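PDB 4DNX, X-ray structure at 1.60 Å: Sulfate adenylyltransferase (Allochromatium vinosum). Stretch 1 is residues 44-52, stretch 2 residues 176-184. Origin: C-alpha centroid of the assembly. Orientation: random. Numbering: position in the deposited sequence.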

# COMPACT_ATOMS: atom_id res chain seq x y z
N ALA A 44 7.72 -13.27 10.28
CA ALA A 44 7.02 -12.24 11.07
C ALA A 44 6.23 -11.28 10.21
O ALA A 44 5.14 -10.86 10.57
CB ALA A 44 8.03 -11.43 11.96
N VAL A 45 6.80 -10.92 9.05
CA VAL A 45 6.09 -10.02 8.12
C VAL A 45 4.83 -10.73 7.60
O VAL A 45 3.74 -10.07 7.55
CB VAL A 45 7.01 -9.58 6.97
CG1 VAL A 45 6.18 -8.83 5.91
CG2 VAL A 45 8.06 -8.63 7.48
N MET A 46 4.94 -12.02 7.25
CA MET A 46 3.79 -12.80 6.72
C MET A 46 2.71 -12.92 7.82
O MET A 46 1.51 -12.79 7.55
CB MET A 46 4.20 -14.19 6.18
CG MET A 46 5.12 -14.11 4.94
SD MET A 46 4.17 -13.56 3.48
CE MET A 46 3.44 -15.08 3.00
N LEU A 47 3.15 -13.17 9.06
CA LEU A 47 2.18 -13.18 10.17
C LEU A 47 1.51 -11.80 10.37
O LEU A 47 0.28 -11.71 10.62
CB LEU A 47 2.94 -13.57 11.47
CG LEU A 47 3.19 -15.10 11.59
CD1 LEU A 47 4.29 -15.30 12.65
CD2 LEU A 47 1.89 -15.81 11.95
N GLY A 48 2.31 -10.74 10.35
CA GLY A 48 1.80 -9.35 10.49
C GLY A 48 0.77 -9.01 9.43
O GLY A 48 -0.20 -8.34 9.72
N ALA A 49 0.99 -9.53 8.22
CA ALA A 49 0.20 -9.12 7.02
C ALA A 49 -1.00 -10.03 6.81
O ALA A 49 -1.78 -9.83 5.86
CB ALA A 49 1.11 -9.16 5.79
N GLY A 50 -1.20 -11.01 7.70
CA GLY A 50 -2.39 -11.90 7.63
C GLY A 50 -2.25 -13.10 6.69
O GLY A 50 -3.16 -13.95 6.59
N TYR A 51 -1.12 -13.22 6.00
CA TYR A 51 -0.92 -14.35 5.11
C TYR A 51 -0.87 -15.70 5.86
O TYR A 51 -1.28 -16.74 5.31
CB TYR A 51 0.37 -14.16 4.32
CG TYR A 51 0.25 -13.11 3.22
CD1 TYR A 51 -0.54 -13.36 2.08
CD2 TYR A 51 0.95 -11.89 3.31
CE1 TYR A 51 -0.65 -12.40 1.07
CE2 TYR A 51 0.88 -10.92 2.33
CZ TYR A 51 0.07 -11.18 1.18
OH TYR A 51 0.00 -10.24 0.19
N PHE A 52 -0.36 -15.70 7.10
CA PHE A 52 -0.26 -16.95 7.88
C PHE A 52 -1.33 -17.02 8.97
O PHE A 52 -1.21 -17.74 9.97
CB PHE A 52 1.16 -17.10 8.47
CG PHE A 52 2.25 -17.37 7.45
CD1 PHE A 52 1.99 -17.65 6.09
CD2 PHE A 52 3.56 -17.29 7.87
CE1 PHE A 52 3.04 -17.90 5.20
CE2 PHE A 52 4.65 -17.53 6.97
CZ PHE A 52 4.39 -17.81 5.66
N THR A 176 3.38 -1.57 -4.41
CA THR A 176 3.03 -2.93 -4.74
C THR A 176 2.86 -3.85 -3.53
O THR A 176 2.01 -4.73 -3.56
CB THR A 176 4.04 -3.58 -5.74
OG1 THR A 176 5.36 -3.41 -5.23
CG2 THR A 176 3.95 -2.87 -7.09
N PHE A 177 3.64 -3.63 -2.46
CA PHE A 177 3.49 -4.45 -1.28
C PHE A 177 2.07 -4.33 -0.75
O PHE A 177 1.58 -3.20 -0.59
CB PHE A 177 4.47 -4.09 -0.15
CG PHE A 177 4.25 -4.91 1.08
CD1 PHE A 177 4.81 -6.19 1.20
CD2 PHE A 177 3.39 -4.43 2.11
CE1 PHE A 177 4.57 -6.97 2.35
CE2 PHE A 177 3.09 -5.24 3.23
CZ PHE A 177 3.72 -6.49 3.36
N ARG A 178 1.44 -5.50 -0.50
CA ARG A 178 0.05 -5.55 0.05
C ARG A 178 -0.05 -6.63 1.10
O ARG A 178 0.57 -7.67 0.99
CB ARG A 178 -0.95 -5.96 -1.05
CG ARG A 178 -1.13 -4.90 -2.04
CD ARG A 178 -2.06 -3.80 -1.54
NE ARG A 178 -2.34 -2.96 -2.69
CZ ARG A 178 -1.49 -2.07 -3.21
NH1 ARG A 178 -0.30 -1.84 -2.66
NH2 ARG A 178 -1.86 -1.39 -4.29
N THR A 179 -0.86 -6.36 2.10
CA THR A 179 -1.22 -7.38 3.07
C THR A 179 -2.29 -8.28 2.49
O THR A 179 -3.00 -7.89 1.53
CB THR A 179 -1.78 -6.75 4.38
OG1 THR A 179 -2.97 -5.98 4.08
CG2 THR A 179 -0.70 -5.85 5.02
N ALA A 180 -2.45 -9.47 3.07
CA ALA A 180 -3.58 -10.35 2.67
C ALA A 180 -4.90 -9.64 3.00
O ALA A 180 -5.90 -9.81 2.29
CB ALA A 180 -3.53 -11.66 3.46
N VAL A 181 -4.91 -8.87 4.09
CA VAL A 181 -6.09 -8.12 4.52
C VAL A 181 -6.54 -7.16 3.39
O VAL A 181 -7.74 -7.13 3.02
CB VAL A 181 -5.80 -7.35 5.84
CG1 VAL A 181 -6.94 -6.36 6.16
CG2 VAL A 181 -5.52 -8.35 7.02
N GLU A 182 -5.59 -6.42 2.83
CA GLU A 182 -5.96 -5.40 1.83
C GLU A 182 -6.30 -6.06 0.48
O GLU A 182 -7.21 -5.55 -0.22
CB GLU A 182 -4.83 -4.39 1.66
CG GLU A 182 -5.15 -3.20 0.68
CD GLU A 182 -6.45 -2.40 0.98
OE1 GLU A 182 -7.00 -2.44 2.12
OE2 GLU A 182 -6.90 -1.66 0.07
N ILE A 183 -5.62 -7.15 0.13
CA ILE A 183 -5.97 -7.87 -1.13
C ILE A 183 -7.42 -8.38 -1.02
O ILE A 183 -8.24 -8.19 -1.96
CB ILE A 183 -4.99 -8.98 -1.40
CG1 ILE A 183 -3.65 -8.36 -1.81
CG2 ILE A 183 -5.49 -9.89 -2.48
CD1 ILE A 183 -2.48 -9.38 -1.99
N ARG A 184 -7.78 -8.99 0.14
CA ARG A 184 -9.18 -9.44 0.37
C ARG A 184 -10.20 -8.28 0.24
O ARG A 184 -11.25 -8.44 -0.40
CB ARG A 184 -9.26 -10.18 1.76
CG ARG A 184 -10.55 -10.90 2.18
CD ARG A 184 -10.18 -11.78 3.42
NE ARG A 184 -9.70 -13.15 3.06
CZ ARG A 184 -10.52 -14.17 2.84
NH1 ARG A 184 -11.87 -14.00 2.89
NH2 ARG A 184 -10.05 -15.36 2.49

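Where one helix ends and another begins, the backbone leaves polar groups without the partners that a continuous helix would supply, and chain segments remote in sequence can meet by satisfying each other there. The contact between residues 44-52 and 176-184 of this sulfate adenylyltransferase is a compact example. Its two hydrogen bonds both use main-chain groups beside helix ends. In the first, Ala 180 N, in the opening turn of the second helix, donates to Ala 49 O at 2.9 Å. The N-H...O angle of 135° is well short of linear, so the bond is close but bent. In the second, the phenol of Tyr 51 is the donor: its OH lies 2.8 Å from Arg 178 O, a carbonyl acceptor one residue ahead of the N-cap. The two bonds thus bracket Thr 179, one on the residue before it and one on the residue after.

Each stretch also organises its own helix end. Thr 179 occupies the N-cap position and, with chi1 in the p well, its OG1 accepts a capping bond from Glu 182 N at 2.9 Å. The capped nitrogen is therefore served from within its own stretch, while Ala 180 N is served from across the contact. On the other side, Gly 50 leaves helical geometry with a positive phi of 85° in a Schellman motif. Glycine suits this turn twice over. A beta carbon at these backbone angles would be jammed against the carbonyl oxygen of Ala 49, the same atom that receives Ala 180 N, and it would also point toward the second stretch, a tight 3.3 Å from Val 181 CG2. Without one, the backbone can come close, and Gly 50 C lies 3.8 Å from Ala 180 CB.

The backbones run nearest here: Ala 49 CA and Thr 179 CA are 4.5 Å apart. Ala 49 O also touches Thr 179 CB at 3.4 Å, and the methyls Ala 49 CB and Thr 179 CG2 meet at 3.9 Å.

Around this polar centre, Tyr 51 buries the largest area of its stretch. Its CA-to-CB bond points sideways, yet the ring end comes nearer, so that one residue both hydrogen-bonds and packs. Ala 180 lies over a face of the ring: its CB is 3.9 Å from the centroid of the Tyr 51 ring and 21° off the normal, a CH-pi contact. At the ring edge, Ile 183 CD1 approaches Tyr 51 OH at 3.4 Å, close to the plane that also contains the Arg 178 carbonyl contact.

Farther out, the packing becomes purely apolar. Phe 177 also starts sideways and brings its ring end nearer, placing Phe 177 CZ 4.2 Å from Val 45 CG1 and 4.5 Å from Ala 49 CB. These looser contacts extend the interface back along the first helix. Altogether the contact buries 334 Å² summed over both stretches, a modest area centred on two alanines, Ala 49 and Ala 180, whose backbones meet directly.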